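Local coordinates for protein putative N-acetyl-gamma-glutamyl-phosphate reductase (Arabidopsis thaliana, PDB 1XYG) that probably catalyses the reversible NADP-dependent conversion of N-acetyl-gamma-glutamyl phosphate to N-acetylglutamate semialdehyde in the chloroplast pathway of arginine biosynthesis, at residues 222-225 and 226-229; 120-123 and 124-128. All coordinates share one frame; numbering follows the deposited sequence.

Interaction 1 (222-225 and 226-229)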
ATOM      1  N   HIS A 222       7.532 -15.962 -21.413  1.00 33.72           N
ATOM      2  CA  HIS A 222       6.823 -14.701 -21.315  1.00 30.40           C
ATOM      3  C   HIS A 222       7.083 -14.018 -22.645  1.00 30.40           C
ATOM      4  O   HIS A 222       8.193 -14.090 -23.170  1.00 27.60           O
ATOM      5  CB  HIS A 222       7.343 -13.842 -20.172  1.00 27.94           C
ATOM      6  CG  HIS A 222       6.636 -12.533 -20.072  1.00 27.02           C
ATOM      7  ND1 HIS A 222       6.921 -11.471 -20.902  1.00 25.98           N
ATOM      8  CD2 HIS A 222       5.589 -12.145 -19.308  1.00 27.49           C
ATOM      9  CE1 HIS A 222       6.081 -10.484 -20.655  1.00 26.28           C
ATOM     10  NE2 HIS A 222       5.262 -10.867 -19.693  1.00 27.71           N
ATOM     11  N   ARG A 223       6.067 -13.370 -23.195  1.00 32.18           N
ATOM     12  CA  ARG A 223       6.196 -12.732 -24.496  1.00 35.32           C
ATOM     13  C   ARG A 223       7.360 -11.759 -24.693  1.00 34.96           C
ATOM     14  O   ARG A 223       7.739 -11.467 -25.831  1.00 33.80           O
ATOM     15  CB  ARG A 223       4.869 -12.066 -24.870  1.00 40.96           C
ATOM     16  CG  ARG A 223       3.806 -13.082 -25.258  1.00 46.74           C
ATOM     17  CD  ARG A 223       2.459 -12.437 -25.480  1.00 52.62           C
ATOM     18  NE  ARG A 223       1.516 -13.357 -26.106  1.00 58.72           N
ATOM     19  CZ  ARG A 223       0.252 -13.052 -26.381  1.00 64.14           C
ATOM     20  NH1 ARG A 223      -0.541 -13.947 -26.957  1.00 65.74           N
ATOM     21  NH2 ARG A 223      -0.226 -11.849 -26.073  1.00 67.09           N
ATOM     22  N   HIS A 224       7.942 -11.263 -23.604  1.00 31.96           N
ATOM     23  CA  HIS A 224       9.066 -10.344 -23.737  1.00 30.50           C
ATOM     24  C   HIS A 224      10.365 -11.084 -24.031  1.00 30.03           C
ATOM     25  O   HIS A 224      11.331 -10.483 -24.498  1.00 30.32           O
ATOM     26  CB  HIS A 224       9.225  -9.502 -22.472  1.00 29.27           C
ATOM     27  CG  HIS A 224       8.238  -8.383 -22.365  1.00 30.19           C
ATOM     28  ND1 HIS A 224       8.159  -7.563 -21.260  1.00 29.12           N
ATOM     29  CD2 HIS A 224       7.292  -7.942 -23.231  1.00 28.57           C
ATOM     30  CE1 HIS A 224       7.206  -6.666 -21.448  1.00 28.38           C
ATOM     31  NE2 HIS A 224       6.665  -6.875 -22.636  1.00 28.59           N
ATOM     32  N   VAL A 225      10.384 -12.391 -23.777  1.00 28.52           N
ATOM     33  CA  VAL A 225      11.585 -13.186 -24.012  1.00 28.27           C
ATOM     34  C   VAL A 225      12.164 -13.014 -25.419  1.00 28.27           C
ATOM     35  O   VAL A 225      13.325 -12.627 -25.570  1.00 30.38           O
ATOM     36  CB  VAL A 225      11.334 -14.697 -23.740  1.00 28.21           C
ATOM     37  CG1 VAL A 225      12.525 -15.524 -24.209  1.00 27.63           C
ATOM     38  CG2 VAL A 225      11.125 -14.929 -22.252  1.00 28.71           C
ATOM     39  N   PRO A 226      11.370 -13.295 -26.469  1.00 27.57           N
ATOM     40  CA  PRO A 226      11.905 -13.139 -27.827  1.00 27.58           C
ATOM     41  C   PRO A 226      12.363 -11.715 -28.138  1.00 28.24           C
ATOM     42  O   PRO A 226      13.316 -11.514 -28.894  1.00 26.46           O
ATOM     43  CB  PRO A 226      10.750 -13.605 -28.718  1.00 27.11           C
ATOM     44  CG  PRO A 226       9.537 -13.366 -27.871  1.00 27.40           C
ATOM     45  CD  PRO A 226       9.984 -13.793 -26.506  1.00 26.73           C
ATOM     46  N   GLU A 227      11.688 -10.732 -27.550  1.00 27.88           N
ATOM     47  CA  GLU A 227      12.042  -9.330 -27.766  1.00 29.44           C
ATOM     48  C   GLU A 227      13.421  -9.067 -27.148  1.00 29.86           C
ATOM     49  O   GLU A 227      14.292  -8.436 -27.752  1.00 29.01           O
ATOM     50  CB  GLU A 227      11.002  -8.415 -27.113  1.00 28.57           C
ATOM     51  CG  GLU A 227      11.233  -6.932 -27.379  1.00 27.44           C
ATOM     52  CD  GLU A 227      10.205  -6.061 -26.693  1.00 27.32           C
ATOM     53  OE1 GLU A 227       9.122  -6.581 -26.365  1.00 27.87           O
ATOM     54  OE2 GLU A 227      10.474  -4.862 -26.490  1.00 26.72           O
ATOM     55  N   ILE A 228      13.605  -9.571 -25.934  1.00 29.41           N
ATOM     56  CA  ILE A 228      14.859  -9.412 -25.215  1.00 28.70           C
ATOM     57  C   ILE A 228      16.005 -10.087 -25.967  1.00 29.30           C
ATOM     58  O   ILE A 228      17.054  -9.483 -26.195  1.00 30.19           O
ATOM     59  CB  ILE A 228      14.767 -10.037 -23.808  1.00 26.99           C
ATOM     60  CG1 ILE A 228      13.848  -9.205 -22.917  1.00 26.00           C
ATOM     61  CG2 ILE A 228      16.162 -10.167 -23.205  1.00 28.09           C
ATOM     62  CD1 ILE A 228      13.441  -9.921 -21.655  1.00 24.06           C
ATOM     63  N   GLU A 229      15.797 -11.344 -26.346  1.00 29.63           N
ATOM     64  CA  GLU A 229      16.821 -12.102 -27.053  1.00 30.45           C
ATOM     65  C   GLU A 229      17.161 -11.519 -28.427  1.00 30.76           C
ATOM     66  O   GLU A 229      18.315 -11.572 -28.857  1.00 30.07           O
ATOM     67  CB  GLU A 229      16.396 -13.572 -27.180  1.00 28.85           C
ATOM     68  CG  GLU A 229      16.091 -14.235 -25.842  1.00 29.37           C
ATOM     69  CD  GLU A 229      15.938 -15.740 -25.951  1.00 31.63           C
ATOM     70  OE1 GLU A 229      15.586 -16.218 -27.052  1.00 31.53           O
ATOM     71  OE2 GLU A 229      16.156 -16.446 -24.935  1.00 31.88           O
TER
HETATM   72  O   HOH W   1       7.479  -9.291 -27.232  1.00 25.47           O
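His224 and Glu227 run side by side off the first turn of helix 224-236, both pointing the same way, with the imidazole and carboxylate planes 75° apart. The nearest approach is His224 CD2 to Glu227 OE1, 3.9 Å. CG of Glu227 sits anti to the backbone N (chi1 -176°) and the chain beyond is extended, which carries the carboxylate to partners off the helix: Arg116 in a salt bridge at OE1, Tyr142 OH and Gly162 N at OE2. A water donates to OE1 and to Arg223 O.

The next residue, Val225, likewise lies alongside Glu229, its CG1 3.8 Å from Glu229 OE2. That carboxylate reaches Arg314 of the second subunit and Val242 N through OE2, and Lys239 through OE1. An alanine in place of Glu229 would probably leave Arg314 of the neighbouring subunit and Lys239 without their acidic mate and uncover the flank of Val225.

The backbone keeps the helical i to i+4 pattern here. Glu229 N gives a nearly straight bond to Val225 O (2.9 Å), and Ile228 N bonds to His224 O. Pro226, which has no N-H to give, fits in the first turn, its CG 3.3 Å from Arg223 O. Ahead of the helix, His222 ND1 accepts from His224 N at 2.9 Å, a capping bond whose donor stands 23° out of the imidazole plane; CE1 of the same ring lies above one face of the His224 ring, toward its rim.

His224 packs on Cys163, the probable active-site cysteine, so cap and helix start probably help to place this imidazole beside it; Glu227 lies alongside, its own charge taken up by Arg116, Tyr142 and Gly162, while Glu229 ties the same turn to the subunit interface.

Interaction 2 (120-123 and 124-128)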
ATOM      1  N   ILE A 120       9.140 -13.193 -38.591  1.00 49.82           N
ATOM      2  CA  ILE A 120       7.719 -13.510 -38.688  1.00 48.99           C
ATOM      3  C   ILE A 120       7.292 -14.791 -37.970  1.00 48.98           C
ATOM      4  O   ILE A 120       6.320 -14.792 -37.210  1.00 49.81           O
ATOM      5  CB  ILE A 120       7.308 -13.579 -40.171  1.00 49.48           C
ATOM      6  CG1 ILE A 120       7.657 -12.247 -40.845  1.00 49.46           C
ATOM      7  CG2 ILE A 120       5.821 -13.872 -40.318  1.00 50.85           C
ATOM      8  CD1 ILE A 120       7.043 -11.027 -40.165  1.00 47.02           C
ATOM      9  N   ALA A 121       7.998 -15.886 -38.232  1.00 48.02           N
ATOM     10  CA  ALA A 121       7.691 -17.172 -37.601  1.00 47.77           C
ATOM     11  C   ALA A 121       7.759 -17.022 -36.080  1.00 47.67           C
ATOM     12  O   ALA A 121       6.984 -17.622 -35.333  1.00 46.79           O
ATOM     13  CB  ALA A 121       8.700 -18.244 -38.057  1.00 46.18           C
ATOM     14  N   GLU A 122       8.706 -16.208 -35.634  1.00 47.99           N
ATOM     15  CA  GLU A 122       8.906 -15.955 -34.219  1.00 48.12           C
ATOM     16  C   GLU A 122       7.690 -15.240 -33.629  1.00 47.14           C
ATOM     17  O   GLU A 122       7.223 -15.576 -32.540  1.00 46.44           O
ATOM     18  CB  GLU A 122      10.163 -15.112 -34.055  1.00 48.42           C
ATOM     19  CG  GLU A 122      10.899 -15.325 -32.767  1.00 49.68           C
ATOM     20  CD  GLU A 122      12.373 -15.027 -32.918  1.00 49.79           C
ATOM     21  OE1 GLU A 122      13.130 -15.938 -33.316  1.00 49.44           O
ATOM     22  OE2 GLU A 122      12.768 -13.875 -32.656  1.00 49.49           O
ATOM     23  N   TYR A 123       7.163 -14.262 -34.356  1.00 46.60           N
ATOM     24  CA  TYR A 123       5.995 -13.528 -33.881  1.00 48.26           C
ATOM     25  C   TYR A 123       4.809 -14.465 -33.740  1.00 49.94           C
ATOM     26  O   TYR A 123       4.049 -14.386 -32.774  1.00 50.05           O
ATOM     27  CB  TYR A 123       5.622 -12.403 -34.858  1.00 45.85           C
ATOM     28  CG  TYR A 123       4.262 -11.776 -34.588  1.00 42.83           C
ATOM     29  CD1 TYR A 123       4.104 -10.779 -33.623  1.00 41.21           C
ATOM     30  CD2 TYR A 123       3.118 -12.220 -35.268  1.00 41.07           C
ATOM     31  CE1 TYR A 123       2.842 -10.243 -33.336  1.00 39.50           C
ATOM     32  CE2 TYR A 123       1.855 -11.694 -34.986  1.00 39.21           C
ATOM     33  CZ  TYR A 123       1.722 -10.709 -34.018  1.00 39.77           C
ATOM     34  OH  TYR A 123       0.472 -10.209 -33.709  1.00 37.30           O
ATOM     35  N   GLU A 124       4.661 -15.355 -34.715  1.00 52.85           N
ATOM     36  CA  GLU A 124       3.554 -16.294 -34.732  1.00 55.89           C
ATOM     37  C   GLU A 124       3.588 -17.311 -33.595  1.00 56.51           C
ATOM     38  O   GLU A 124       2.563 -17.575 -32.968  1.00 55.11           O
ATOM     39  CB  GLU A 124       3.515 -17.018 -36.075  1.00 58.07           C
ATOM     40  CG  GLU A 124       2.115 -17.363 -36.517  1.00 61.93           C
ATOM     41  CD  GLU A 124       2.075 -18.054 -37.861  1.00 63.04           C
ATOM     42  OE1 GLU A 124       2.623 -17.505 -38.844  1.00 63.52           O
ATOM     43  OE2 GLU A 124       1.485 -19.147 -37.933  1.00 62.96           O
ATOM     44  N   GLU A 125       4.760 -17.875 -33.322  1.00 57.70           N
ATOM     45  CA  GLU A 125       4.869 -18.861 -32.256  1.00 58.80           C
ATOM     46  C   GLU A 125       4.637 -18.239 -30.880  1.00 56.27           C
ATOM     47  O   GLU A 125       4.040 -18.864 -30.003  1.00 54.73           O
ATOM     48  CB  GLU A 125       6.236 -19.557 -32.284  1.00 65.52           C
ATOM     49  CG  GLU A 125       7.394 -18.741 -31.745  1.00 73.43           C
ATOM     50  CD  GLU A 125       8.530 -19.616 -31.225  1.00 78.06           C
ATOM     51  OE1 GLU A 125       8.312 -20.345 -30.234  1.00 80.77           O
ATOM     52  OE2 GLU A 125       9.640 -19.577 -31.799  1.00 81.03           O
ATOM     53  N   TRP A 126       5.100 -17.008 -30.688  1.00 52.64           N
ATOM     54  CA  TRP A 126       4.933 -16.344 -29.400  1.00 50.57           C
ATOM     55  C   TRP A 126       3.618 -15.590 -29.209  1.00 50.83           C
ATOM     56  O   TRP A 126       3.180 -15.376 -28.074  1.00 51.55           O
ATOM     57  CB  TRP A 126       6.089 -15.374 -29.140  1.00 45.99           C
ATOM     58  CG  TRP A 126       7.360 -16.036 -28.759  1.00 41.59           C
ATOM     59  CD1 TRP A 126       8.370 -16.428 -29.592  1.00 40.19           C
ATOM     60  CD2 TRP A 126       7.748 -16.429 -27.444  1.00 39.04           C
ATOM     61  NE1 TRP A 126       9.366 -17.044 -28.872  1.00 38.45           N
ATOM     62  CE2 TRP A 126       9.011 -17.058 -27.547  1.00 38.38           C
ATOM     63  CE3 TRP A 126       7.152 -16.313 -26.179  1.00 37.68           C
ATOM     64  CZ2 TRP A 126       9.689 -17.571 -26.440  1.00 35.90           C
ATOM     65  CZ3 TRP A 126       7.821 -16.823 -25.076  1.00 37.01           C
ATOM     66  CH2 TRP A 126       9.080 -17.445 -25.215  1.00 36.76           C
ATOM     67  N   TYR A 127       2.985 -15.179 -30.303  1.00 51.42           N
ATOM     68  CA  TYR A 127       1.730 -14.438 -30.189  1.00 52.19           C
ATOM     69  C   TYR A 127       0.466 -15.173 -30.633  1.00 53.40           C
ATOM     70  O   TYR A 127      -0.626 -14.619 -30.580  1.00 54.30           O
ATOM     71  CB  TYR A 127       1.868 -13.088 -30.903  1.00 50.36           C
ATOM     72  CG  TYR A 127       2.632 -12.069 -30.082  1.00 46.89           C
ATOM     73  CD1 TYR A 127       1.985 -11.319 -29.101  1.00 46.89           C
ATOM     74  CD2 TYR A 127       4.014 -11.936 -30.201  1.00 46.06           C
ATOM     75  CE1 TYR A 127       2.690 -10.476 -28.247  1.00 45.61           C
ATOM     76  CE2 TYR A 127       4.737 -11.088 -29.345  1.00 45.37           C
ATOM     77  CZ  TYR A 127       4.062 -10.369 -28.365  1.00 45.66           C
ATOM     78  OH  TYR A 127       4.746  -9.594 -27.457  1.00 41.69           O
ATOM     79  N   GLY A 128       0.628 -16.416 -31.075  1.00 55.95           N
ATOM     80  CA  GLY A 128      -0.507 -17.246 -31.458  1.00 60.44           C
ATOM     81  C   GLY A 128      -1.339 -16.880 -32.675  1.00 63.27           C
ATOM     82  O   GLY A 128      -2.508 -17.273 -32.782  1.00 64.25           O
TER
HETATM   83  O   HOH W   2       3.356 -15.014 -39.025  1.00 40.39           O
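Tyr127 N bonds to Tyr123 O at 2.8 Å, the shortest of the i to i+4 backbone bonds, though bent to 138°. Glu124 N to Ile120 O and Glu125 N to Ala121 O are both 3.0 Å, while Trp126 N reaches Glu122 O at 3.2 Å. A water bound to Glu124 OE1 donates, weakly, to Ile120 O.

This is helix 120-127, two turns within the NAD-binding domain, whose sheet is the parallel Rossmann type. Asn119 OD1 accepts from Glu122 N at its start, and Gly128, with positive phi, takes the chain out of it, its N weakly bonded to Glu124 O.

Tyr123 and Tyr127 carry the packing. CB of Tyr127 stands over one face of the Tyr123 ring in a CH-pi contact, 4.0 Å from the ring centroid. The rings are nearly parallel, 15° apart, but slid so that they barely overlap, and Tyr123 CD1 meets Tyr127 CD2 at 3.6 Å. Tyr123 holds CG anti to its own N (chi1 168°), turning that face toward CB of Tyr127, while its OH bonds to Asp114. Glu122 O lies in plane at the Trp126 indole edge, and Arg221 makes a cation-pi contact with that ring.

Interaction 2 turns its C-terminal end onto the start of interaction 1; their centres are 11 Å apart, and the meeting joins the NAD-binding domain to the dimerisation domain. Arg223 NE probably bonds to Trp126 O (3.3 Å), and Arg223 CD packs on Tyr127 CE1 at 3.4 Å. The Trp126 indole covers the proline of the first turn, its CG 3.6 Å from Pro226 CG, and with Val225 it also packs on Arg314 of the second subunit. Interaction 1 stands nearer the probable catalytic centre: the His224 side chain is about 4 Å from that of Cys163, the Tyr127 side chain about 10 Å.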